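Local coordinates for protein transcriptional regulator (Mesorhizobium loti, PDB 3BHQ) that probably binds regulatory DNA as a TetR-family transcription factor, with a helix-turn-helix domain at its N-terminal end and an all-helical domain behind it, at residues Q19-A24 with E36-K41; E62-T67 with G126-E131; S164-M169 with A197-F202. One frame throughout, in Å; residues are numbered along the deposited sequence. Where two conformers were deposited one is given.

Contact 1: residues Q19-A24 with E36-K41; sequences QAATAA and EEIATK. With EDO (1,2-ethanediol), chain E.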
loop_
_atom_site.group_PDB
_atom_site.type_symbol
_atom_site.label_atom_id
_atom_site.label_comp_id
_atom_site.label_asym_id
_atom_site.label_seq_id
_atom_site.Cartn_x
_atom_site.Cartn_y
_atom_site.Cartn_z
ATOM N N GLN A 19 -24.786 0.289 -5.926
ATOM C CA GLN A 19 -24.732 0.646 -4.488
ATOM C C GLN A 19 -24.945 -0.608 -3.609
ATOM O O GLN A 19 -24.209 -0.868 -2.634
ATOM C CB GLN A 19 -25.770 1.735 -4.224
ATOM C CG GLN A 19 -25.801 2.320 -2.834
ATOM C CD GLN A 19 -26.937 3.344 -2.646
ATOM O OE1 GLN A 19 -27.522 3.872 -3.614
ATOM N NE2 GLN A 19 -27.251 3.621 -1.384
ATOM N N ALA A 20 -25.990 -1.391 -3.936
ATOM C CA ALA A 20 -26.265 -2.630 -3.235
ATOM C C ALA A 20 -25.148 -3.646 -3.356
ATOM O O ALA A 20 -24.766 -4.294 -2.393
ATOM C CB ALA A 20 -27.599 -3.245 -3.744
ATOM N N ALA A 21 -24.583 -3.766 -4.559
ATOM C CA ALA A 21 -23.500 -4.708 -4.805
ATOM C C ALA A 21 -22.259 -4.327 -4.009
ATOM O O ALA A 21 -21.588 -5.182 -3.492
ATOM C CB ALA A 21 -23.186 -4.797 -6.310
ATOM N N THR A 22 -21.993 -3.033 -3.961
ATOM C CA THR A 22 -20.814 -2.508 -3.220
ATOM C C THR A 22 -20.891 -2.870 -1.746
ATOM O O THR A 22 -19.955 -3.449 -1.181
ATOM C CB THR A 22 -20.683 -0.989 -3.349
ATOM O OG1 THR A 22 -20.605 -0.584 -4.732
ATOM C CG2 THR A 22 -19.406 -0.491 -2.623
ATOM N N ALA A 23 -22.062 -2.634 -1.156
ATOM C CA ALA A 23 -22.276 -2.990 0.261
ATOM C C ALA A 23 -22.196 -4.505 0.490
ATOM O O ALA A 23 -21.617 -4.976 1.474
ATOM C CB ALA A 23 -23.629 -2.440 0.745
ATOM N N ALA A 24 -22.807 -5.276 -0.418
ATOM C CA ALA A 24 -22.832 -6.752 -0.320
ATOM C C ALA A 24 -21.440 -7.363 -0.402
ATOM O O ALA A 24 -21.072 -8.206 0.424
ATOM C CB ALA A 24 -23.770 -7.370 -1.403
ATOM N N GLU A 36 -28.627 -12.837 -7.088
ATOM C CA GLU A 36 -29.980 -12.900 -6.548
ATOM C C GLU A 36 -30.106 -12.076 -5.261
ATOM O O GLU A 36 -31.049 -11.290 -5.106
ATOM C CB GLU A 36 -30.412 -14.374 -6.335
ATOM C CG GLU A 36 -30.533 -15.222 -7.655
ATOM C CD GLU A 36 -29.198 -15.646 -8.336
ATOM O OE1 GLU A 36 -28.102 -15.555 -7.715
ATOM O OE2 GLU A 36 -29.253 -16.068 -9.517
ATOM N N GLU A 37 -29.137 -12.208 -4.356
ATOM C CA GLU A 37 -29.132 -11.430 -3.114
ATOM C C GLU A 37 -28.951 -9.922 -3.360
ATOM O O GLU A 37 -29.574 -9.088 -2.695
ATOM C CB GLU A 37 -28.059 -11.964 -2.148
ATOM C CG GLU A 37 -28.424 -13.367 -1.625
ATOM C CD GLU A 37 -27.263 -14.095 -0.985
ATOM O OE1 GLU A 37 -26.317 -14.444 -1.716
ATOM O OE2 GLU A 37 -27.322 -14.368 0.230
ATOM N N ILE A 38 -28.079 -9.573 -4.316
ATOM C CA ILE A 38 -27.863 -8.178 -4.693
ATOM C C ILE A 38 -29.138 -7.576 -5.295
ATOM O O ILE A 38 -29.521 -6.445 -4.951
ATOM C CB ILE A 38 -26.647 -8.026 -5.649
ATOM C CG1 ILE A 38 -25.353 -8.321 -4.858
ATOM C CG2 ILE A 38 -26.569 -6.598 -6.231
ATOM C CD1 ILE A 38 -24.143 -8.606 -5.716
ATOM N N ALA A 39 -29.806 -8.350 -6.159
ATOM C CA ALA A 39 -31.072 -7.916 -6.761
ATOM C C ALA A 39 -32.069 -7.565 -5.666
ATOM O O ALA A 39 -32.674 -6.484 -5.676
ATOM C CB ALA A 39 -31.668 -9.002 -7.706
ATOM N N THR A 40 -32.221 -8.464 -4.698
ATOM C CA THR A 40 -33.146 -8.243 -3.585
ATOM C C THR A 40 -32.789 -6.987 -2.785
ATOM O O THR A 40 -33.650 -6.151 -2.528
ATOM C CB THR A 40 -33.196 -9.476 -2.679
ATOM O OG1 THR A 40 -33.638 -10.591 -3.455
ATOM C CG2 THR A 40 -34.137 -9.255 -1.503
ATOM N N LYS A 41 -31.510 -6.851 -2.439
ATOM C CA LYS A 41 -31.020 -5.700 -1.684
ATOM C C LYS A 41 -31.254 -4.381 -2.427
ATOM O O LYS A 41 -31.555 -3.360 -1.808
ATOM C CB LYS A 41 -29.542 -5.910 -1.352
ATOM C CG LYS A 41 -28.892 -4.861 -0.492
ATOM C CD LYS A 41 -27.411 -5.202 -0.310
ATOM C CE LYS A 41 -26.692 -4.121 0.468
ATOM N NZ LYS A 41 -27.234 -4.067 1.874
HETATM C C1 EDO E . -24.717 -6.199 3.164
HETATM O O1 EDO E . -25.413 -5.076 3.719
HETATM C C2 EDO E . -25.572 -6.902 2.120
HETATM O O2 EDO E . -25.337 -8.311 2.094
#

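Contact 2: residues E62-T67 with G126-E131; sequences EVVLST and GRAWYE. With EDO (1,2-ethanediol), chain I.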
loop_
_atom_site.group_PDB
_atom_site.type_symbol
_atom_site.label_atom_id
_atom_site.label_comp_id
_atom_site.label_asym_id
_atom_site.label_seq_id
_atom_site.Cartn_x
_atom_site.Cartn_y
_atom_site.Cartn_z
ATOM N N GLU A 62 -17.817 -3.193 -12.222
ATOM C CA GLU A 62 -18.569 -1.928 -12.183
ATOM C C GLU A 62 -18.546 -1.241 -10.804
ATOM O O GLU A 62 -18.578 -0.012 -10.732
ATOM C CB GLU A 62 -20.004 -2.144 -12.680
ATOM C CG GLU A 62 -20.034 -2.424 -14.151
ATOM C CD GLU A 62 -19.716 -1.179 -14.989
ATOM O OE1 GLU A 62 -20.261 -0.076 -14.740
ATOM O OE2 GLU A 62 -18.962 -1.314 -15.922
ATOM N N VAL A 63 -18.577 -2.036 -9.722
ATOM C CA VAL A 63 -18.450 -1.508 -8.349
ATOM C C VAL A 63 -17.111 -0.776 -8.226
ATOM O O VAL A 63 -17.053 0.361 -7.729
ATOM C CB VAL A 63 -18.557 -2.635 -7.311
ATOM C CG1 VAL A 63 -17.993 -2.228 -5.932
ATOM C CG2 VAL A 63 -20.023 -3.086 -7.211
ATOM N N VAL A 64 -16.050 -1.416 -8.698
ATOM C CA VAL A 64 -14.682 -0.803 -8.621
ATOM C C VAL A 64 -14.655 0.505 -9.397
ATOM O O VAL A 64 -14.218 1.548 -8.896
ATOM C CB VAL A 64 -13.556 -1.759 -9.055
ATOM C CG1 VAL A 64 -12.200 -1.010 -9.169
ATOM C CG2 VAL A 64 -13.486 -2.986 -8.112
ATOM N N LEU A 65 -15.166 0.483 -10.626
ATOM C CA LEU A 65 -15.187 1.704 -11.426
ATOM C C LEU A 65 -16.037 2.817 -10.823
ATOM O O LEU A 65 -15.648 3.982 -10.894
ATOM C CB LEU A 65 -15.620 1.427 -12.863
ATOM C CG LEU A 65 -14.707 0.545 -13.682
ATOM C CD1 LEU A 65 -15.407 0.201 -15.020
ATOM C CD2 LEU A 65 -13.362 1.223 -13.934
ATOM N N SER A 66 -17.199 2.485 -10.250
ATOM C CA SER A 66 -18.068 3.488 -9.614
ATOM C C SER A 66 -17.376 4.150 -8.427
ATOM O O SER A 66 -17.419 5.359 -8.284
ATOM C CB SER A 66 -19.389 2.859 -9.142
ATOM O OG SER A 66 -20.255 3.830 -8.568
ATOM N N THR A 67 -16.730 3.336 -7.602
ATOM C CA THR A 67 -16.008 3.852 -6.435
ATOM C C THR A 67 -14.831 4.748 -6.896
ATOM O O THR A 67 -14.652 5.854 -6.355
ATOM C CB THR A 67 -15.567 2.722 -5.515
ATOM O OG1 THR A 67 -16.727 2.150 -4.917
ATOM C CG2 THR A 67 -14.676 3.292 -4.400
ATOM N N GLY A 126 -8.072 -4.938 -9.784
ATOM C CA GLY A 126 -6.924 -4.129 -9.393
ATOM C C GLY A 126 -6.384 -3.271 -10.518
ATOM O O GLY A 126 -5.954 -2.115 -10.286
ATOM N N ARG A 127 -6.411 -3.780 -11.756
ATOM C CA ARG A 127 -5.998 -2.954 -12.879
ATOM C C ARG A 127 -6.917 -1.735 -13.035
ATOM O O ARG A 127 -6.445 -0.620 -13.238
ATOM C CB ARG A 127 -5.947 -3.769 -14.156
ATOM C CG ARG A 127 -4.829 -4.763 -14.192
ATOM C CD ARG A 127 -4.591 -5.228 -15.670
ATOM N NE ARG A 127 -5.788 -5.794 -16.311
ATOM C CZ ARG A 127 -6.125 -7.093 -16.381
ATOM N NH1 ARG A 127 -5.369 -8.065 -15.844
ATOM N NH2 ARG A 127 -7.241 -7.429 -17.020
ATOM N N ALA A 128 -8.228 -1.947 -12.894
ATOM C CA ALA A 128 -9.199 -0.850 -12.962
ATOM C C ALA A 128 -8.990 0.150 -11.838
ATOM O O ALA A 128 -9.007 1.350 -12.091
ATOM C CB ALA A 128 -10.631 -1.374 -12.930
ATOM N N TRP A 129 -8.814 -0.343 -10.606
ATOM C CA TRP A 129 -8.564 0.568 -9.483
ATOM C C TRP A 129 -7.286 1.396 -9.747
ATOM O O TRP A 129 -7.253 2.636 -9.540
ATOM C CB TRP A 129 -8.479 -0.155 -8.129
ATOM C CG TRP A 129 -8.179 0.861 -7.093
ATOM C CD1 TRP A 129 -6.971 1.086 -6.507
ATOM C CD2 TRP A 129 -9.056 1.893 -6.619
ATOM N NE1 TRP A 129 -7.045 2.184 -5.689
ATOM C CE2 TRP A 129 -8.310 2.691 -5.723
ATOM C CE3 TRP A 129 -10.411 2.199 -6.836
ATOM C CZ2 TRP A 129 -8.869 3.791 -5.041
ATOM C CZ3 TRP A 129 -10.966 3.289 -6.158
ATOM C CH2 TRP A 129 -10.184 4.072 -5.282
ATOM N N TYR A 130 -6.245 0.711 -10.172
ATOM C CA TYR A 130 -4.954 1.398 -10.390
ATOM C C TYR A 130 -5.073 2.489 -11.459
ATOM O O TYR A 130 -4.615 3.617 -11.221
ATOM C CB TYR A 130 -3.828 0.410 -10.718
ATOM C CG TYR A 130 -2.480 1.083 -10.718
ATOM C CD1 TYR A 130 -1.923 1.544 -9.548
ATOM C CD2 TYR A 130 -1.796 1.310 -11.888
ATOM C CE1 TYR A 130 -0.708 2.191 -9.536
ATOM C CE2 TYR A 130 -0.565 1.959 -11.878
ATOM C CZ TYR A 130 -0.044 2.413 -10.704
ATOM O OH TYR A 130 1.168 3.069 -10.637
ATOM N N GLU A 131 -5.716 2.182 -12.602
ATOM C CA GLU A 131 -5.867 3.160 -13.696
ATOM C C GLU A 131 -6.848 4.275 -13.372
ATOM O O GLU A 131 -6.542 5.453 -13.520
ATOM C CB GLU A 131 -6.368 2.468 -14.985
ATOM C CG GLU A 131 -6.458 3.396 -16.236
ATOM C CD GLU A 131 -7.252 2.810 -17.404
ATOM O OE1 GLU A 131 -7.487 1.583 -17.459
ATOM O OE2 GLU A 131 -7.657 3.596 -18.270
HETATM C C1 EDO I . -16.671 2.883 -1.224
HETATM O O1 EDO I . -17.431 2.934 -2.429
HETATM C C2 EDO I . -17.262 1.762 -0.407
HETATM O O2 EDO I . -18.585 2.147 -0.036
#

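Contact 3: residues S164-M169 with A197-F202; sequences SHLFGM and ASVEAF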
loop_
_atom_site.group_PDB
_atom_site.type_symbol
_atom_site.label_atom_id
_atom_site.label_comp_id
_atom_site.label_asym_id
_atom_site.label_seq_id
_atom_site.Cartn_x
_atom_site.Cartn_y
_atom_site.Cartn_z
ATOM N N SER A 164 2.943 12.206 -6.382
ATOM C CA SER A 164 3.181 10.921 -5.703
ATOM C C SER A 164 3.967 11.138 -4.398
ATOM O O SER A 164 3.742 10.416 -3.443
ATOM C CB SER A 164 3.907 9.904 -6.603
ATOM O OG SER A 164 5.288 10.184 -6.707
ATOM N N HIS A 165 4.859 12.135 -4.370
ATOM C CA HIS A 165 5.603 12.466 -3.134
ATOM C C HIS A 165 4.709 12.971 -2.023
ATOM O O HIS A 165 4.852 12.544 -0.872
ATOM C CB HIS A 165 6.755 13.421 -3.402
ATOM C CG HIS A 165 7.867 12.794 -4.189
ATOM N ND1 HIS A 165 8.879 13.535 -4.747
ATOM C CD2 HIS A 165 8.091 11.513 -4.550
ATOM C CE1 HIS A 165 9.727 12.727 -5.356
ATOM N NE2 HIS A 165 9.272 11.492 -5.253
ATOM N N LEU A 166 3.769 13.874 -2.354
ATOM C CA LEU A 166 2.799 14.360 -1.353
ATOM C C LEU A 166 1.968 13.161 -0.838
ATOM O O LEU A 166 1.850 12.961 0.364
ATOM C CB LEU A 166 1.870 15.444 -1.946
ATOM C CG LEU A 166 0.816 15.958 -0.955
ATOM C CD1 LEU A 166 1.460 16.576 0.339
ATOM C CD2 LEU A 166 -0.182 16.938 -1.634
ATOM N N PHE A 167 1.372 12.394 -1.745
ATOM C CA PHE A 167 0.551 11.254 -1.362
ATOM C C PHE A 167 1.350 10.213 -0.568
ATOM O O PHE A 167 0.852 9.694 0.440
ATOM C CB PHE A 167 -0.108 10.588 -2.584
ATOM C CG PHE A 167 -1.357 11.291 -3.070
ATOM C CD1 PHE A 167 -1.301 12.492 -3.744
ATOM C CD2 PHE A 167 -2.604 10.703 -2.886
ATOM C CE1 PHE A 167 -2.467 13.103 -4.227
ATOM C CE2 PHE A 167 -3.781 11.313 -3.371
ATOM C CZ PHE A 167 -3.706 12.522 -4.044
ATOM N N GLY A 168 2.571 9.956 -1.011
ATOM C CA GLY A 168 3.432 8.994 -0.324
ATOM C C GLY A 168 3.785 9.426 1.094
ATOM O O GLY A 168 3.675 8.634 2.029
HETATM N N MSE A 169 4.165 10.688 1.276
HETATM C CA MSE A 169 4.475 11.176 2.637
HETATM C C MSE A 169 3.257 11.152 3.531
HETATM O O MSE A 169 3.335 10.781 4.710
HETATM C CB MSE A 169 5.120 12.548 2.589
HETATM C CG MSE A 169 6.457 12.456 2.051
HETATM SE SE MSE A 169 7.455 14.052 2.285
HETATM C CE MSE A 169 6.800 14.765 0.831
ATOM N N ALA A 197 2.576 18.032 9.005
ATOM C CA ALA A 197 3.963 17.614 8.942
ATOM C C ALA A 197 4.352 17.154 7.510
ATOM O O ALA A 197 5.435 17.475 7.035
ATOM C CB ALA A 197 4.214 16.480 9.966
ATOM N N SER A 198 3.444 16.453 6.826
ATOM C CA SER A 198 3.668 16.003 5.440
ATOM C C SER A 198 3.801 17.222 4.490
ATOM O O SER A 198 4.642 17.263 3.604
ATOM C CB SER A 198 2.548 15.088 4.942
ATOM O OG SER A 198 2.315 14.008 5.839
ATOM N N VAL A 199 2.913 18.201 4.673
ATOM C CA VAL A 199 2.938 19.444 3.885
ATOM C C VAL A 199 4.200 20.260 4.140
ATOM O O VAL A 199 4.787 20.805 3.204
ATOM C CB VAL A 199 1.661 20.266 4.125
ATOM C CG1 VAL A 199 1.774 21.714 3.545
ATOM C CG2 VAL A 199 0.482 19.537 3.564
ATOM N N GLU A 200 4.648 20.347 5.390
ATOM C CA GLU A 200 5.906 21.034 5.698
ATOM C C GLU A 200 7.076 20.426 4.949
ATOM O O GLU A 200 7.884 21.138 4.368
ATOM C CB GLU A 200 6.184 21.029 7.196
ATOM C CG GLU A 200 7.432 21.781 7.619
ATOM C CD GLU A 200 7.593 21.784 9.127
ATOM O OE1 GLU A 200 6.823 22.505 9.796
ATOM O OE2 GLU A 200 8.493 21.074 9.637
ATOM N N ALA A 201 7.156 19.094 4.952
ATOM C CA ALA A 201 8.222 18.416 4.233
ATOM C C ALA A 201 8.098 18.636 2.724
ATOM O O ALA A 201 9.068 18.887 2.017
ATOM C CB ALA A 201 8.204 16.919 4.566
ATOM N N PHE A 202 6.874 18.518 2.209
ATOM C CA PHE A 202 6.589 18.767 0.798
ATOM C C PHE A 202 7.050 20.156 0.350
ATOM O O PHE A 202 7.692 20.275 -0.697
ATOM C CB PHE A 202 5.096 18.588 0.502
ATOM C CG PHE A 202 4.728 18.852 -0.937
ATOM C CD1 PHE A 202 4.756 17.828 -1.869
ATOM C CD2 PHE A 202 4.340 20.130 -1.347
ATOM C CE1 PHE A 202 4.389 18.083 -3.177
ATOM C CE2 PHE A 202 4.000 20.389 -2.669
ATOM C CZ PHE A 202 4.033 19.359 -3.573
#

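Contact 1: residues Q19-A24 with E36-K41
Ala20 and Ala21 meet Lys41 and Ile38 where helix 9-28 passes helix 35-42. The segment axes come within 8.7 Å of each other and make an angle of 123°. The CA atoms of Ala21 and Ile38 are 5.6 Å apart. Both helices belong to the TetR-type DNA-binding domain, and helix 35-42 lies in its predicted helix-turn-helix. In that motif helix 46-53 would be the recognition helix.

The small alanine side chains let Ile38 come close, and both of its branches touch them. Its CG2, anti to the backbone N, is 3.8 Å from Ala21 CB. Its CG1, beside the backbone N, lies 3.9 Å from Ala24 CB. Leu59 of helix 56-83 touches both Ala21 and Ile38, so a third helix closes this apolar patch.

Lys41 runs past Ala20 and reaches Ala23. Its CG is anti to the backbone N (chi1 -176°) and rests 3.9 Å from Ala20 CB. The chain stays extended as far as CE, which is 3.5 Å from Ala23 CB. It bends at chi4 (65°), and Lys41 NZ donates a hydrogen bond of 2.8 Å to O1 of a bound ethanediol.

Contact 2: residues E62-T67 with G126-E131
Trp129 packs against Val64 and Thr67, and Ala128 beside it meets Val64 and Leu65. The two helices run nearly parallel here, 11° apart, with their segment axes 9.2 Å from each other at closest approach. Helix 56-83 links the DNA-binding domain to the C-terminal domain, as the fourth helix of TetR-family proteins does. Helix 123-150 is a long helix of the C-terminal domain.

Trp129 can be followed outward. Its CB is 4.0 Å from Val64 CG1, which also sits over the backbone, 3.7 Å from Trp129 N. CG is anti to the backbone N (chi1 178°). From there the indole extends back to the neighbouring helix, with Val64 CG1 at its edge and near its plane. At the six-membered end, CZ3 comes within 4.1 Å of Thr67 CG2, which approaches obliquely. The side chain also touches Ile115 of helix 106-117 and Met137 further along its own helix. The ring meets Phe180 of the second subunit, the two planes at about 50°.

Ala128 CB touches a branch of each of two residues on the other helix. Val64 CG1 is 4.1 Å away and Leu65 CD2 is 3.9 Å away. The CB of Leu65 points away from helix 123-150, yet its CD2 branch turns back to reach this methyl.

Thr67 CG2 touches both the indole and a bound ethanediol, probably from the crystallisation liquor. Thr67 OG1 is hydrogen-bonded to O1 of that diol at 2.7 Å, and either may be the donor. Between the two segments the contact is apolar, without a hydrogen bond, so it rests on the fit of methyl groups and indole.

Contact 3: residues S164-M169 with A197-F202
Leu166 and Phe202 cross at about a right angle in a buried, apolar contact. Leu166 CB is the nearest atom to the ring, 3.7 Å from Phe202 CD1, and it approaches obliquely. Leu166 CD1 meets Phe202 CB at 4.2 Å. Met169, a selenomethionine in this crystal, supplies the second part of the contact. Its SE lies 3.7 Å from Ala201 CB. The chain bends at chi3 (-85°), which turns the terminal CE over the backbone of the other helix, 4.0 Å from Phe202 N. At the far end the CB atoms of Met169 and Ser198 are 4.3 Å apart. The hydroxyl of Ser198 is taken up within its own helix, by His194 O.

The helices run roughly antiparallel, with 147° between the segment directions and 9.4 Å between the axes. They are the last two of the all-helical C-terminal domain. In TetR-family proteins this pair usually forms a four-helix bundle with its copy in the dimer. The second subunit does pack here: His165 of the second subunit lies on Met169, and Met169 of the second subunit on His165.

Further out, the Phe202 ring also meets the rings of Phe145 and Tyr206. Phe145, on helix 123-150, touches Leu166 as well. The Tyr206 hydroxyl is hydrogen-bonded to His165 ND1, which ties the last turns of helix 188-206 to helix 159-181. An alanine in place of Phe202 would probably open a gap between Leu166, Phe145 and Tyr206, leaving Leu166 CB without its aromatic partner. Val199, whose CG2 is 4.5 Å from Leu166 CD1, packs also on Leu92 and Ala96 of helix 88-103.

In the fold
The three contacts follow one another along the chain, each closing before the next opens. Contact 1 lies in the DNA-binding domain. Contact 2 joins helix 56-83 to the C-terminal domain, and contact 3 pairs that domain's last two helices. Contacts 1 and 2 have centres 18 Å apart and touch: Val63 CG2 of helix 56-83 is 3.7 Å from Ala21 CB of helix 9-28. Contact 3 is about 25 Å from contact 2 and 38 Å from contact 1, between centres. Contacts 2 and 3 both reach the second subunit, whereas contact 1 does not. Helix 56-83 thus joins contacts 1 and 2, and helix 123-150 of contact 2 leads on to helix 159-181 of contact 3.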